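PDB 4UPK: phosphonate monoester hydrolase from Ruegeria pomeroyi, which is an enzyme of the sulfatase family within the alkaline phosphatase clan, built around a large mixed beta sheet with flanking helices, in an assembly of four chains. Local coordinates for residues Y207-S212 / V247-Y252; I240-P245 / G315-V320; P199-P204 / S291-F296. All coordinates share one frame; numbering follows the deposited sequence.

Interaction 1 of 3, residues Y207-S212 / V247-Y252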
loop_
_atom_site.group_PDB
_atom_site.type_symbol
_atom_site.label_atom_id
_atom_site.label_comp_id
_atom_site.label_asym_id
_atom_site.label_seq_id
_atom_site.Cartn_x
_atom_site.Cartn_y
_atom_site.Cartn_z
ATOM N N TYR A 207 -31.634 11.960 33.072
ATOM C CA TYR A 207 -30.749 11.052 33.803
ATOM C C TYR A 207 -30.196 11.690 35.082
ATOM O O TYR A 207 -29.952 12.903 35.127
ATOM C CB TYR A 207 -29.600 10.555 32.883
ATOM C CG TYR A 207 -28.966 11.655 32.056
ATOM C CD1 TYR A 207 -27.936 12.441 32.574
ATOM C CD2 TYR A 207 -29.405 11.922 30.760
ATOM C CE1 TYR A 207 -27.359 13.467 31.820
ATOM C CE2 TYR A 207 -28.863 12.970 30.015
ATOM C CZ TYR A 207 -27.833 13.733 30.543
ATOM O OH TYR A 207 -27.288 14.746 29.793
ATOM N N ARG A 208 -29.994 10.866 36.112
ATOM C CA ARG A 208 -29.395 11.299 37.385
ATOM C C ARG A 208 -27.903 11.539 37.125
ATOM O O ARG A 208 -27.381 11.038 36.121
ATOM C CB ARG A 208 -29.588 10.244 38.495
ATOM C CG ARG A 208 -31.053 10.011 38.843
ATOM C CD ARG A 208 -31.266 8.824 39.771
ATOM N NE ARG A 208 -30.830 9.128 41.131
ATOM C CZ ARG A 208 -30.239 8.263 41.950
ATOM N NH1 ARG A 208 -30.015 7.012 41.561
ATOM N NH2 ARG A 208 -29.855 8.645 43.162
ATOM N N ALA A 209 -27.233 12.321 37.994
ATOM C CA ALA A 209 -25.807 12.645 37.884
ATOM C C ALA A 209 -24.913 11.406 37.758
ATOM O O ALA A 209 -24.014 11.402 36.927
ATOM C CB ALA A 209 -25.359 13.500 39.062
ATOM N N GLU A 210 -25.190 10.339 38.538
ATOM C CA GLU A 210 -24.412 9.105 38.487
ATOM C C GLU A 210 -24.606 8.332 37.174
ATOM O O GLU A 210 -23.835 7.405 36.904
ATOM C CB GLU A 210 -24.697 8.207 39.717
ATOM C CG GLU A 210 -26.166 7.912 39.944
ATOM C CD GLU A 210 -26.809 8.772 41.019
ATOM O OE1 GLU A 210 -27.012 9.987 40.788
ATOM O OE2 GLU A 210 -27.116 8.219 42.099
ATOM N N ASP A 211 -25.622 8.710 36.366
ATOM C CA ASP A 211 -25.923 8.076 35.082
ATOM C C ASP A 211 -25.618 8.974 33.863
ATOM O O ASP A 211 -25.968 8.626 32.731
ATOM C CB ASP A 211 -27.377 7.573 35.066
ATOM C CG ASP A 211 -27.624 6.469 36.068
ATOM O OD1 ASP A 211 -26.743 5.599 36.223
ATOM O OD2 ASP A 211 -28.699 6.459 36.677
ATOM N N SER A 212 -24.972 10.127 34.110
ATOM C CA SER A 212 -24.646 11.119 33.084
ATOM C C SER A 212 -23.556 10.651 32.127
ATOM O O SER A 212 -22.828 9.713 32.429
ATOM C CB SER A 212 -24.267 12.452 33.726
ATOM O OG SER A 212 -22.882 12.531 34.037
ATOM N N VAL A 247 -27.719 20.816 28.786
ATOM C CA VAL A 247 -28.531 20.201 29.818
ATOM C C VAL A 247 -27.571 19.643 30.856
ATOM O O VAL A 247 -26.551 19.069 30.487
ATOM C CB VAL A 247 -29.586 19.168 29.279
ATOM C CG1 VAL A 247 -28.948 17.904 28.675
ATOM C CG2 VAL A 247 -30.625 18.830 30.340
ATOM N N ALA A 248 -27.876 19.848 32.150
ATOM C CA ALA A 248 -27.043 19.357 33.245
ATOM C C ALA A 248 -27.866 18.538 34.222
ATOM O O ALA A 248 -29.012 18.909 34.499
ATOM C CB ALA A 248 -26.346 20.516 33.957
ATOM N N PRO A 249 -27.339 17.386 34.727
ATOM C CA PRO A 249 -28.116 16.618 35.711
ATOM C C PRO A 249 -28.147 17.327 37.080
ATOM O O PRO A 249 -27.254 18.136 37.371
ATOM C CB PRO A 249 -27.375 15.285 35.750
ATOM C CG PRO A 249 -25.957 15.650 35.504
ATOM C CD PRO A 249 -26.001 16.785 34.515
ATOM N N ALA A 250 -29.197 17.070 37.893
ATOM C CA ALA A 250 -29.344 17.655 39.241
ATOM C C ALA A 250 -28.105 17.273 40.107
ATOM O O ALA A 250 -27.687 16.114 40.043
ATOM C CB ALA A 250 -30.625 17.152 39.900
ATOM N N PRO A 251 -27.440 18.207 40.831
ATOM C CA PRO A 251 -27.810 19.609 41.104
ATOM C C PRO A 251 -27.164 20.675 40.216
ATOM O O PRO A 251 -27.382 21.876 40.447
ATOM C CB PRO A 251 -27.336 19.776 42.548
ATOM C CG PRO A 251 -26.058 18.984 42.586
ATOM C CD PRO A 251 -26.289 17.797 41.667
ATOM N N TYR A 252 -26.342 20.249 39.222
ATOM C CA TYR A 252 -25.594 21.138 38.340
ATOM C C TYR A 252 -26.388 22.115 37.527
ATOM O O TYR A 252 -25.857 23.181 37.202
ATOM C CB TYR A 252 -24.681 20.335 37.419
ATOM C CG TYR A 252 -23.717 19.442 38.164
ATOM C CD1 TYR A 252 -22.537 19.954 38.709
ATOM C CD2 TYR A 252 -23.982 18.086 38.326
ATOM C CE1 TYR A 252 -21.652 19.130 39.415
ATOM C CE2 TYR A 252 -23.117 17.260 39.035
ATOM C CZ TYR A 252 -21.948 17.781 39.571
ATOM O OH TYR A 252 -21.083 16.919 40.207
HETATM O O HOH W 1 -30.856 15.162 36.678
HETATM O O HOH W 2 -26.145 16.457 31.159
HETATM O O HOH W 3 -28.676 13.575 39.960
#
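Val247 and Tyr207 reach toward each other tip to tip, with CG1 of the valine 3.7 Å from the phenol OH; the tyrosine CG sits between its backbone N and carbonyl carbon (chi1 45°). A water beside that OH donates to Val247 O at 2.7 Å, giving the same two residues a second, polar connection. Ala248 turns its methyl away, onto Leu316, and Pro249 follows as the wedge of the contact. It meets Ala209, the first residue of a short 3-10 segment (209-211) that leads into helix 213-224, with CB against Ala209 N. On either side of Ala209 in sequence, Pro249 CB lies 3.6 Å from Tyr207 O and CG approaches Ser212 CB at 4.0 Å. Ser212 is the N-cap of that helix: its OG caps Ala215 N and also hydrogen-bonds Glu319. Two waters link Ala250 to the facing segment. One accepts from Ala250 N at 2.8 Å and donates to Tyr207 O, and another donates to Ala250 O and accepts from Ala209 N at 2.7 Å. The Ala209 methyl also rests 3.6 Å from Ala250 O. After a cis peptide and Pro251, Tyr252 brings the edge of its ring, at CE2, to the same Ala209 CB.

Interaction 2 of 3, residues I240-P245 / G315-V320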
loop_
_atom_site.group_PDB
_atom_site.type_symbol
_atom_site.label_atom_id
_atom_site.label_comp_id
_atom_site.label_asym_id
_atom_site.label_seq_id
_atom_site.Cartn_x
_atom_site.Cartn_y
_atom_site.Cartn_z
ATOM N N ILE A 240 -16.984 15.447 26.262
ATOM C CA ILE A 240 -17.749 16.312 25.386
ATOM C C ILE A 240 -18.221 17.551 26.124
ATOM O O ILE A 240 -18.117 18.646 25.594
ATOM C CB ILE A 240 -18.907 15.539 24.661
ATOM C CG1 ILE A 240 -19.565 16.398 23.539
ATOM C CG2 ILE A 240 -19.944 14.952 25.626
ATOM C CD1 ILE A 240 -18.564 16.773 22.372
ATOM N N ARG A 241 -18.723 17.364 27.369
ATOM C CA ARG A 241 -19.213 18.406 28.252
ATOM C C ARG A 241 -18.093 19.326 28.727
ATOM O O ARG A 241 -16.998 18.826 28.999
ATOM C CB ARG A 241 -19.949 17.801 29.466
ATOM C CG ARG A 241 -21.154 16.932 29.118
ATOM C CD ARG A 241 -22.139 17.597 28.193
ATOM N NE ARG A 241 -23.342 16.789 28.035
ATOM C CZ ARG A 241 -24.496 17.238 27.548
ATOM N NH1 ARG A 241 -24.630 18.515 27.203
ATOM N NH2 ARG A 241 -25.531 16.423 27.430
ATOM N N PRO A 242 -18.326 20.667 28.854
ATOM C CA PRO A 242 -19.555 21.434 28.517
ATOM C C PRO A 242 -19.709 21.620 27.009
ATOM O O PRO A 242 -18.757 22.012 26.337
ATOM C CB PRO A 242 -19.337 22.755 29.269
ATOM C CG PRO A 242 -17.825 22.955 29.220
ATOM C CD PRO A 242 -17.238 21.567 29.328
ATOM N N HIS A 243 -20.867 21.262 26.455
ATOM C CA HIS A 243 -21.096 21.313 24.996
ATOM C C HIS A 243 -22.596 21.170 24.736
ATOM O O HIS A 243 -23.237 20.398 25.459
ATOM C CB HIS A 243 -20.361 20.130 24.317
ATOM C CG HIS A 243 -20.257 20.155 22.820
ATOM N ND1 HIS A 243 -21.338 19.821 22.009
ATOM C CD2 HIS A 243 -19.166 20.321 22.037
ATOM C CE1 HIS A 243 -20.887 19.895 20.762
ATOM N NE2 HIS A 243 -19.587 20.180 20.729
ATOM N N PRO A 244 -23.174 21.872 23.711
ATOM C CA PRO A 244 -24.608 21.704 23.418
ATOM C C PRO A 244 -24.953 20.252 23.023
ATOM O O PRO A 244 -24.063 19.539 22.558
ATOM C CB PRO A 244 -24.845 22.692 22.257
ATOM C CG PRO A 244 -23.512 22.930 21.653
ATOM C CD PRO A 244 -22.547 22.840 22.777
ATOM N N PRO A 245 -26.214 19.766 23.166
ATOM C CA PRO A 245 -27.411 20.442 23.710
ATOM C C PRO A 245 -27.228 20.622 25.201
ATOM O O PRO A 245 -27.016 19.645 25.921
ATOM C CB PRO A 245 -28.567 19.481 23.358
ATOM C CG PRO A 245 -27.986 18.471 22.388
ATOM C CD PRO A 245 -26.538 18.387 22.766
ATOM N N GLY A 315 -22.121 24.799 34.974
ATOM C CA GLY A 315 -22.506 23.652 35.804
ATOM C C GLY A 315 -21.968 22.331 35.276
ATOM O O GLY A 315 -21.501 21.507 36.054
ATOM N N LEU A 316 -21.943 22.159 33.930
ATOM C CA LEU A 316 -21.379 20.997 33.216
ATOM C C LEU A 316 -19.854 20.946 33.346
ATOM O O LEU A 316 -19.302 19.846 33.464
ATOM C CB LEU A 316 -21.797 20.979 31.735
ATOM C CG LEU A 316 -23.255 20.631 31.439
ATOM C CD1 LEU A 316 -23.612 20.991 29.973
ATOM C CD2 LEU A 316 -23.546 19.175 31.733
ATOM N N ALA A 317 -19.178 22.116 33.327
ATOM C CA ALA A 317 -17.725 22.255 33.534
ATOM C C ALA A 317 -17.380 21.818 34.986
ATOM O O ALA A 317 -16.441 21.056 35.171
ATOM C CB ALA A 317 -17.282 23.683 33.289
ATOM N N THR A 318 -18.177 22.232 35.987
ATOM C CA THR A 318 -17.994 21.802 37.384
ATOM C C THR A 318 -18.152 20.242 37.497
ATOM O O THR A 318 -17.337 19.607 38.152
ATOM C CB THR A 318 -18.859 22.673 38.336
ATOM O OG1 THR A 318 -18.301 23.989 38.347
ATOM C CG2 THR A 318 -18.909 22.141 39.793
ATOM N N GLU A 319 -19.148 19.639 36.814
ATOM C CA GLU A 319 -19.325 18.193 36.821
ATOM C C GLU A 319 -18.137 17.473 36.142
ATOM O O GLU A 319 -17.701 16.440 36.630
ATOM C CB GLU A 319 -20.671 17.785 36.218
ATOM C CG GLU A 319 -20.971 16.286 36.394
ATOM C CD GLU A 319 -22.059 15.754 35.481
ATOM O OE1 GLU A 319 -22.359 16.419 34.465
ATOM O OE2 GLU A 319 -22.633 14.687 35.791
ATOM N N VAL A 320 -17.566 18.048 35.077
ATOM C CA VAL A 320 -16.364 17.482 34.427
ATOM C C VAL A 320 -15.212 17.505 35.439
ATOM O O VAL A 320 -14.504 16.504 35.599
ATOM C CB VAL A 320 -16.031 18.230 33.100
ATOM C CG1 VAL A 320 -14.573 18.053 32.678
ATOM C CG2 VAL A 320 -16.988 17.809 31.990
#
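Arg241, Pro242, Leu316, Ala317 and Val320 form a buried, largely apolar contact between a loop and a helix: the loop leaves strand 234-239 of the central sheet and packs on the middle of helix 303-333. No hydrogen bond crosses between the two segments. Pro242, which follows a cis peptide, lies against Leu316 and Ala317, with its CB 3.9 Å from Leu316 CB and its CG facing the Ala317 methyl. One turn further along, Val320 places CG2 only 3.2 Å from Arg241 O, a tight fit of methyl against carbonyl, and the same methyl touches Arg241 CB. The ring of Pro242 and the Val320 side chain also meet Ile41, so the contact also borders strand 35-41 of the central sheet.

Arg241 and Leu316 cross obliquely. The arginine chain bends at chi2 (-52°), which brings CD to within 4.1 Å of both Leu316 methyls, CD1 and CD2. Leu316 CD1 also lies 3.9 Å from Arg241 NH1. The guanidinium is held by its own loop: NH1 donates to Pro245 O at 2.9 Å in a nearly straight bond (171°), with the oxygen in the guanidinium plane but the donor well above the plane of the carbonyl. NE forms a salt bridge with Asp213. His243 supplies a second internal tie, its ND1 donating to Pro244 O at 2.8 Å on an in-plane lone pair.

The chemistry is therefore divided along one side chain: the methylenes of Arg241 share the apolar packing with Pro242, while its cationic end is bound by Asp213 at NE and by Pro245 O at NH1. The carboxylate of Glu319, OE1 6.5 Å from Arg241 NE, may favour the positive charge, though its OE2 is bonded to Ser212.

Interaction 3 of 3, residues P199-P204 / S291-F296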
loop_
_atom_site.group_PDB
_atom_site.type_symbol
_atom_site.label_atom_id
_atom_site.label_comp_id
_atom_site.label_asym_id
_atom_site.label_seq_id
_atom_site.Cartn_x
_atom_site.Cartn_y
_atom_site.Cartn_z
ATOM N N PRO A 199 -42.256 23.612 29.517
ATOM C CA PRO A 199 -40.810 23.454 29.256
ATOM C C PRO A 199 -39.989 24.420 30.098
ATOM O O PRO A 199 -40.372 25.582 30.271
ATOM C CB PRO A 199 -40.674 23.732 27.752
ATOM C CG PRO A 199 -42.039 23.559 27.200
ATOM C CD PRO A 199 -42.974 24.001 28.288
ATOM N N ARG A 200 -38.908 23.894 30.695
ATOM C CA ARG A 200 -38.013 24.621 31.584
ATOM C C ARG A 200 -36.603 24.561 30.996
ATOM O O ARG A 200 -36.056 23.466 30.806
ATOM C CB ARG A 200 -38.108 24.041 33.026
ATOM C CG ARG A 200 -37.172 24.661 34.072
ATOM C CD ARG A 200 -37.390 26.142 34.337
ATOM N NE ARG A 200 -38.617 26.385 35.096
ATOM C CZ ARG A 200 -38.970 27.569 35.588
ATOM N NH1 ARG A 200 -38.205 28.635 35.388
ATOM N NH2 ARG A 200 -40.093 27.695 36.283
ATOM N N LEU A 201 -36.044 25.745 30.677
ATOM C CA LEU A 201 -34.723 25.897 30.043
ATOM C C LEU A 201 -33.574 25.259 30.831
ATOM O O LEU A 201 -32.763 24.535 30.235
ATOM C CB LEU A 201 -34.446 27.379 29.679
ATOM C CG LEU A 201 -33.271 27.726 28.716
ATOM C CD1 LEU A 201 -33.389 27.004 27.379
ATOM C CD2 LEU A 201 -33.193 29.241 28.506
ATOM N N ASN A 202 -33.520 25.510 32.156
ATOM C CA ASN A 202 -32.504 24.915 33.033
ATOM C C ASN A 202 -33.083 23.779 33.876
ATOM O O ASN A 202 -32.639 23.539 35.008
ATOM C CB ASN A 202 -31.766 25.967 33.878
ATOM C CG ASN A 202 -32.635 26.795 34.780
ATOM O OD1 ASN A 202 -33.871 26.682 34.788
ATOM N ND2 ASN A 202 -31.982 27.646 35.571
ATOM N N GLY A 203 -34.055 23.072 33.293
ATOM C CA GLY A 203 -34.665 21.899 33.902
ATOM C C GLY A 203 -33.605 20.816 34.056
ATOM O O GLY A 203 -32.667 20.747 33.251
ATOM N N PRO A 204 -33.658 20.009 35.127
ATOM C CA PRO A 204 -32.640 18.943 35.284
ATOM C C PRO A 204 -32.678 17.907 34.143
ATOM O O PRO A 204 -33.721 17.701 33.534
ATOM C CB PRO A 204 -32.988 18.315 36.642
ATOM C CG PRO A 204 -34.434 18.592 36.831
ATOM C CD PRO A 204 -34.685 19.942 36.189
ATOM N N SER A 291 -30.366 26.910 19.007
ATOM C CA SER A 291 -29.639 25.780 18.414
ATOM C C SER A 291 -28.713 25.074 19.424
ATOM O O SER A 291 -28.180 24.015 19.119
ATOM C CB SER A 291 -28.873 26.218 17.160
ATOM O OG SER A 291 -27.765 27.051 17.472
ATOM N N PHE A 292 -28.534 25.656 20.619
ATOM C CA PHE A 292 -27.664 25.156 21.694
ATOM C C PHE A 292 -28.369 24.303 22.767
ATOM O O PHE A 292 -27.729 23.894 23.742
ATOM C CB PHE A 292 -26.928 26.339 22.351
ATOM C CG PHE A 292 -25.504 26.523 21.907
ATOM C CD1 PHE A 292 -25.189 26.643 20.560
ATOM C CD2 PHE A 292 -24.473 26.595 22.839
ATOM C CE1 PHE A 292 -23.866 26.788 20.149
ATOM C CE2 PHE A 292 -23.151 26.754 22.426
ATOM C CZ PHE A 292 -22.857 26.838 21.087
ATOM N N VAL A 293 -29.678 24.036 22.580
ATOM C CA VAL A 293 -30.523 23.250 23.490
ATOM C C VAL A 293 -31.560 22.455 22.654
ATOM O O VAL A 293 -31.812 22.824 21.521
ATOM C CB VAL A 293 -31.247 24.133 24.576
ATOM C CG1 VAL A 293 -30.279 24.721 25.594
ATOM C CG2 VAL A 293 -32.116 25.219 23.953
ATOM N N LEU A 294 -32.171 21.398 23.226
ATOM C CA LEU A 294 -33.223 20.598 22.570
ATOM C C LEU A 294 -34.573 20.761 23.293
ATOM O O LEU A 294 -34.610 20.700 24.524
ATOM C CB LEU A 294 -32.836 19.101 22.446
ATOM C CG LEU A 294 -31.732 18.736 21.421
ATOM C CD1 LEU A 294 -31.553 17.224 21.334
ATOM C CD2 LEU A 294 -32.035 19.277 20.000
ATOM N N GLY A 295 -35.640 21.026 22.526
ATOM C CA GLY A 295 -37.003 21.195 23.036
ATOM C C GLY A 295 -37.539 22.618 23.093
ATOM O O GLY A 295 -38.633 22.848 23.633
ATOM N N PHE A 296 -36.757 23.590 22.562
ATOM C CA PHE A 296 -37.051 25.035 22.534
ATOM C C PHE A 296 -36.776 25.588 21.102
ATOM O O PHE A 296 -35.743 26.231 20.874
ATOM C CB PHE A 296 -36.206 25.775 23.605
ATOM C CG PHE A 296 -36.330 25.188 24.993
ATOM C CD1 PHE A 296 -35.533 24.113 25.389
ATOM C CD2 PHE A 296 -37.258 25.694 25.900
ATOM C CE1 PHE A 296 -35.687 23.537 26.653
ATOM C CE2 PHE A 296 -37.386 25.136 27.174
ATOM C CZ PHE A 296 -36.609 24.056 27.536
#
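Pro199 leads into a type I beta turn, Arg200 to Gly203, that faces Phe296 and is closed by Gly203 N donating to Arg200 O at 3.2 Å, while the two backbones stay well apart, at nearest 7.6 Å between Pro199 CA and Gly295 CA. The space between them is bridged chiefly by the ring of Phe296. Leu201 places CD1 over one face of that ring, 4.0 Å from its centroid and only 7° off the normal, a well-centred CH-pi contact. Its chi1 (-166°) sets CG anti to the backbone N, and chi2 (56°) then puts CD1 over the ring. The same CD1 also meets Val293 CG2 at 4.1 Å, where the two side chains cross at about a right angle. One methyl thus touches both an aromatic face and a valine branch.

The outer end of the ring, CZ and CE2, is met by backbone and proline. Arg200 O lies at the edge, near the ring plane, 3.4 Å from Phe296 CZ, and Pro199 CB comes to 3.6 Å from Phe296 CE2. Just before the phenylalanine, Gly295 has a positive phi, a conformation in which a beta carbon would run into the carbonyl oxygen of Leu294.

Beyond the two segments, Leu201 also packs on Thr308 and Leu309 of helix 303-333, and Arg200 NE pairs with Asp194 in a salt bridge. The arrangement is a surface junction between two long loops of the sulfatase fold, in which a beta turn docks through its leucine onto an aromatic face by CH-pi packing.

The three contacts form one continuous patch on the same side of the chain's centre, with the centre of interaction 2 about 10 Å from that of interaction 1 and both about 14 Å from that of interaction 3. Interaction 2 is the deepest, and helix 303-333 connects it to interaction 1, where Val247 O lies 3.3 Å from Leu316 CD2. The loop after strand 234-239 carries segments of both. Interaction 3 meets interaction 2 where Pro244 CB packs 3.5 Å from Phe292 O, and meets interaction 1 where Val247 CG2 is 4.0 Å from Gly203 O. In sequence, interaction 1 is nested within the loop closed by interaction 3, while interaction 2 crosses both.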